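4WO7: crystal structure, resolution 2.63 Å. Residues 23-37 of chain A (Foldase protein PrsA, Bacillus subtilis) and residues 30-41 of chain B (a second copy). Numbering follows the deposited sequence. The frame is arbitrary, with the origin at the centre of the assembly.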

# COMPACT_ATOMS: atom_id res chain seq x y z
N GLU A 23 -21.13 14.72 -12.46
CA GLU A 23 -20.63 13.35 -12.56
C GLU A 23 -19.38 13.18 -11.72
O GLU A 23 -19.24 12.21 -10.98
N LEU A 24 -18.48 14.15 -11.83
CA LEU A 24 -17.23 14.12 -11.08
C LEU A 24 -17.51 14.15 -9.58
O LEU A 24 -16.98 13.35 -8.82
N TYR A 25 -18.38 15.07 -9.18
CA TYR A 25 -18.74 15.19 -7.77
C TYR A 25 -19.35 13.91 -7.22
O TYR A 25 -18.96 13.45 -6.14
N THR A 26 -20.30 13.32 -7.94
CA THR A 26 -20.99 12.10 -7.49
C THR A 26 -20.03 10.93 -7.27
O THR A 26 -20.07 10.27 -6.23
N ASN A 27 -19.15 10.69 -8.24
CA ASN A 27 -18.24 9.55 -8.18
C ASN A 27 -17.11 9.77 -7.20
O ASN A 27 -16.61 8.82 -6.60
N MSE A 28 -16.71 11.03 -7.03
CA MSE A 28 -15.70 11.37 -6.04
C MSE A 28 -16.22 11.07 -4.65
O MSE A 28 -15.47 10.65 -3.77
N LYS A 29 -17.51 11.27 -4.46
CA LYS A 29 -18.11 11.18 -3.14
C LYS A 29 -18.20 9.73 -2.67
O LYS A 29 -18.05 9.44 -1.48
N LYS A 30 -18.45 8.82 -3.61
CA LYS A 30 -18.60 7.40 -3.29
C LYS A 30 -17.21 6.88 -2.92
O LYS A 30 -17.06 5.98 -2.10
N THR A 31 -16.21 7.49 -3.55
CA THR A 31 -14.82 7.08 -3.43
C THR A 31 -14.07 7.74 -2.28
O THR A 31 -13.49 7.05 -1.45
N ALA A 32 -14.10 9.07 -2.24
CA ALA A 32 -13.23 9.83 -1.36
C ALA A 32 -14.01 10.73 -0.41
O ALA A 32 -13.42 11.43 0.41
N GLY A 33 -15.33 10.71 -0.52
CA GLY A 33 -16.19 11.58 0.27
C GLY A 33 -15.98 11.45 1.76
O GLY A 33 -15.85 12.45 2.46
N ALA A 34 -15.92 10.22 2.25
CA ALA A 34 -15.79 9.98 3.69
C ALA A 34 -14.45 10.50 4.23
O ALA A 34 -14.41 11.18 5.26
N SER A 35 -13.37 10.19 3.53
CA SER A 35 -12.05 10.55 4.03
C SER A 35 -11.85 12.06 3.98
O SER A 35 -11.29 12.65 4.90
N VAL A 36 -12.33 12.71 2.92
CA VAL A 36 -12.11 14.14 2.79
C VAL A 36 -13.04 14.89 3.75
O VAL A 36 -12.63 15.89 4.34
N LEU A 37 -14.27 14.42 3.92
CA LEU A 37 -15.16 15.01 4.91
C LEU A 37 -14.54 14.91 6.30
O LEU A 37 -14.69 15.81 7.12
N LYS B 30 -8.74 17.96 -5.42
CA LYS B 30 -7.31 18.04 -5.22
C LYS B 30 -6.70 16.67 -4.93
O LYS B 30 -5.57 16.41 -5.32
N THR B 31 -7.45 15.79 -4.27
CA THR B 31 -6.91 14.50 -3.85
C THR B 31 -7.20 13.43 -4.90
O THR B 31 -6.30 12.69 -5.31
N ALA B 32 -8.45 13.38 -5.34
CA ALA B 32 -8.97 12.25 -6.11
C ALA B 32 -9.47 12.64 -7.51
O ALA B 32 -9.92 11.78 -8.27
N GLY B 33 -9.40 13.93 -7.84
CA GLY B 33 -9.95 14.42 -9.09
C GLY B 33 -9.39 13.76 -10.33
O GLY B 33 -10.13 13.35 -11.22
N ALA B 34 -8.06 13.66 -10.38
CA ALA B 34 -7.38 13.09 -11.53
C ALA B 34 -7.74 11.62 -11.70
O ALA B 34 -8.05 11.17 -12.81
N SER B 35 -7.72 10.87 -10.60
CA SER B 35 -7.95 9.43 -10.66
C SER B 35 -9.39 9.10 -11.03
O SER B 35 -9.63 8.17 -11.80
N VAL B 36 -10.35 9.84 -10.48
CA VAL B 36 -11.76 9.58 -10.77
C VAL B 36 -12.16 10.08 -12.15
O VAL B 36 -12.94 9.43 -12.84
N LEU B 37 -11.62 11.22 -12.56
CA LEU B 37 -11.81 11.70 -13.93
C LEU B 37 -11.26 10.69 -14.93
O LEU B 37 -11.84 10.49 -16.00
N THR B 38 -10.14 10.07 -14.59
CA THR B 38 -9.52 9.10 -15.49
C THR B 38 -10.46 7.91 -15.72
O THR B 38 -10.60 7.45 -16.85
N GLN B 39 -11.07 7.41 -14.66
CA GLN B 39 -12.00 6.28 -14.79
C GLN B 39 -13.24 6.67 -15.58
O GLN B 39 -13.68 5.92 -16.45
N LEU B 40 -13.81 7.83 -15.26
CA LEU B 40 -15.01 8.32 -15.93
C LEU B 40 -14.79 8.43 -17.44
O LEU B 40 -15.64 8.02 -18.23
N VAL B 41 -13.65 8.97 -17.84
CA VAL B 41 -13.34 9.11 -19.27
C VAL B 41 -13.14 7.74 -19.89
O VAL B 41 -13.65 7.46 -20.98

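The two helices cross at 115°, with their axes 9.8 Å apart at closest approach, and the seam between them is mainly apolar; no hydrogen bond joins the stretches. Glu23(A) (chi1 m) directs its CA-to-CB bond toward chain B, but its closest contact is through the backbone, O lying 4.1 Å from CD1 of Leu40(B). One residue on, Leu24(A) leaves the helix sideways, and its t, p rotamer brings the end of the side chain nearer to chain B. It acts as a knob in a hole formed by Gly33(B), Val36(B), Leu37(B) and Leu40(B): CD1 of Leu24(A) is 4.1 Å from O of Gly33(B), 4.2 Å from CG1 of Val36(B) and 4.1 Å from CD1 of Leu40(B). Tyr25(A) and Thr26(A) take no part.

Asn27(A) (chi1 m) points toward chain B, yet its amide is used within its own helix: ND2 donates to O of Glu23(A) at 2.8 Å. The side chain also lies against aliphatic neighbours, CB of Asn27(A) being 3.7 Å from CG1 of Val36(B) and ND2 of Asn27(A) 3.4 Å from CD2 of Leu40(B). Val36(B) (t) is the reciprocal knob, seated among Leu24(A), Asn27(A), Met28(A) and Thr31(A). Met28(A), modelled as selenomethionine, starts sideways, but its m, t side chain extends to Ala32(B) and Gly33(B); CE is modelled too close to N of Gly33(B) for that contact to be interpreted in detail.

Thr31(A) (m) donates from OG1 to O of Asn27(A) at 3.0 Å, while the same OG1 lies 4.3 Å from CG2 of Val36(B). Beyond it, Ala32(A) meets its counterpart in the second copy, CB of Ala32(A) to CB of Ala32(B) at 3.9 Å. Val36(A) (t) ends the contact, its CG2 4.5 Å from OG1 of Thr31(B).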

# COMPACT_ATOMS: atom_id res chain seq x y z
CB GLU A 23 -20.32 12.98 -14.01
CG GLU A 23 -21.53 12.84 -14.91
CD GLU A 23 -21.15 12.73 -16.37
OE1 GLU A 23 -20.90 11.60 -16.84
OE2 GLU A 23 -21.09 13.77 -17.06
CB LEU A 24 -16.34 15.31 -11.48
CG LEU A 24 -14.91 15.32 -10.92
CD1 LEU A 24 -14.12 14.16 -11.49
CD2 LEU A 24 -14.22 16.65 -11.19
CB TYR A 25 -19.72 16.35 -7.57
CG TYR A 25 -20.17 16.50 -6.13
CD1 TYR A 25 -19.32 17.04 -5.18
CD2 TYR A 25 -21.44 16.10 -5.73
CE1 TYR A 25 -19.72 17.18 -3.86
CE2 TYR A 25 -21.85 16.25 -4.41
CZ TYR A 25 -20.98 16.78 -3.49
OH TYR A 25 -21.37 16.92 -2.17
CB THR A 26 -22.08 11.65 -8.49
OG1 THR A 26 -23.16 12.59 -8.48
CG2 THR A 26 -22.62 10.25 -8.15
CB ASN A 27 -17.67 9.25 -9.56
CG ASN A 27 -18.68 8.58 -10.47
OD1 ASN A 27 -18.80 7.36 -10.48
ND2 ASN A 27 -19.44 9.39 -11.21
CB MSE A 28 -15.33 12.84 -6.15
CG MSE A 28 -14.42 13.11 -7.32
SE MSE A 28 -13.61 14.89 -7.30
CE MSE A 28 -11.99 14.14 -6.68
CB LYS A 29 -19.50 11.81 -3.14
CG LYS A 29 -19.99 12.14 -1.75
CD LYS A 29 -21.20 13.05 -1.79
CE LYS A 29 -22.45 12.28 -1.42
NZ LYS A 29 -23.68 13.06 -1.64
CB LYS A 30 -19.14 6.61 -4.48
CG LYS A 30 -20.56 6.95 -4.90
CD LYS A 30 -20.82 6.45 -6.30
CE LYS A 30 -22.18 6.86 -6.82
NZ LYS A 30 -22.24 6.66 -8.29
CB THR A 31 -14.05 7.42 -4.73
OG1 THR A 31 -14.61 6.69 -5.83
CG2 THR A 31 -12.57 7.06 -4.62
CB ALA A 32 -12.26 10.64 -2.18
CB ALA A 34 -15.95 8.50 4.00
CB SER A 35 -10.95 9.85 3.23
OG SER A 35 -11.14 10.00 1.84
CB VAL A 36 -12.33 14.66 1.35
CG1 VAL A 36 -12.10 16.17 1.30
CG2 VAL A 36 -11.37 14.00 0.39
CB LEU A 37 -16.54 14.33 4.91
CG LEU A 37 -17.50 14.87 5.98
CD1 LEU A 37 -17.77 16.36 5.79
CD2 LEU A 37 -18.82 14.10 5.97
CB LYS B 30 -7.00 19.02 -4.08
CG LYS B 30 -7.26 20.49 -4.44
CD LYS B 30 -7.37 21.35 -3.19
CE LYS B 30 -7.62 22.81 -3.54
NZ LYS B 30 -8.06 23.62 -2.38
CB THR B 31 -7.51 14.05 -2.50
OG1 THR B 31 -7.49 15.15 -1.58
CG2 THR B 31 -6.72 12.87 -1.93
CB ALA B 32 -10.11 11.59 -5.32
CB ALA B 34 -5.88 13.27 -11.38
CB SER B 35 -7.59 8.78 -9.32
OG SER B 35 -8.16 9.48 -8.23
CB VAL B 36 -12.68 10.20 -9.70
CG1 VAL B 36 -14.16 10.18 -10.14
CG2 VAL B 36 -12.50 9.49 -8.36
CB LEU B 37 -11.15 13.06 -14.13
CG LEU B 37 -11.21 13.65 -15.54
CD1 LEU B 37 -12.65 13.90 -16.01
CD2 LEU B 37 -10.39 14.93 -15.60
CB THR B 38 -8.16 8.60 -14.95
OG1 THR B 38 -7.24 9.70 -14.87
CG2 THR B 38 -7.58 7.52 -15.88
CB GLN B 39 -12.40 5.75 -13.41
CG GLN B 39 -13.53 4.72 -13.48
CD GLN B 39 -13.79 4.01 -12.17
OE1 GLN B 39 -13.08 4.22 -11.18
NE2 GLN B 39 -14.81 3.17 -12.15
CB LEU B 40 -15.43 9.68 -15.36
CG LEU B 40 -15.97 9.65 -13.92
CD1 LEU B 40 -16.12 11.07 -13.40
CD2 LEU B 40 -17.30 8.91 -13.84
CB VAL B 41 -12.09 9.97 -19.51
CG1 VAL B 41 -11.64 9.88 -20.98
CG2 VAL B 41 -12.37 11.41 -19.15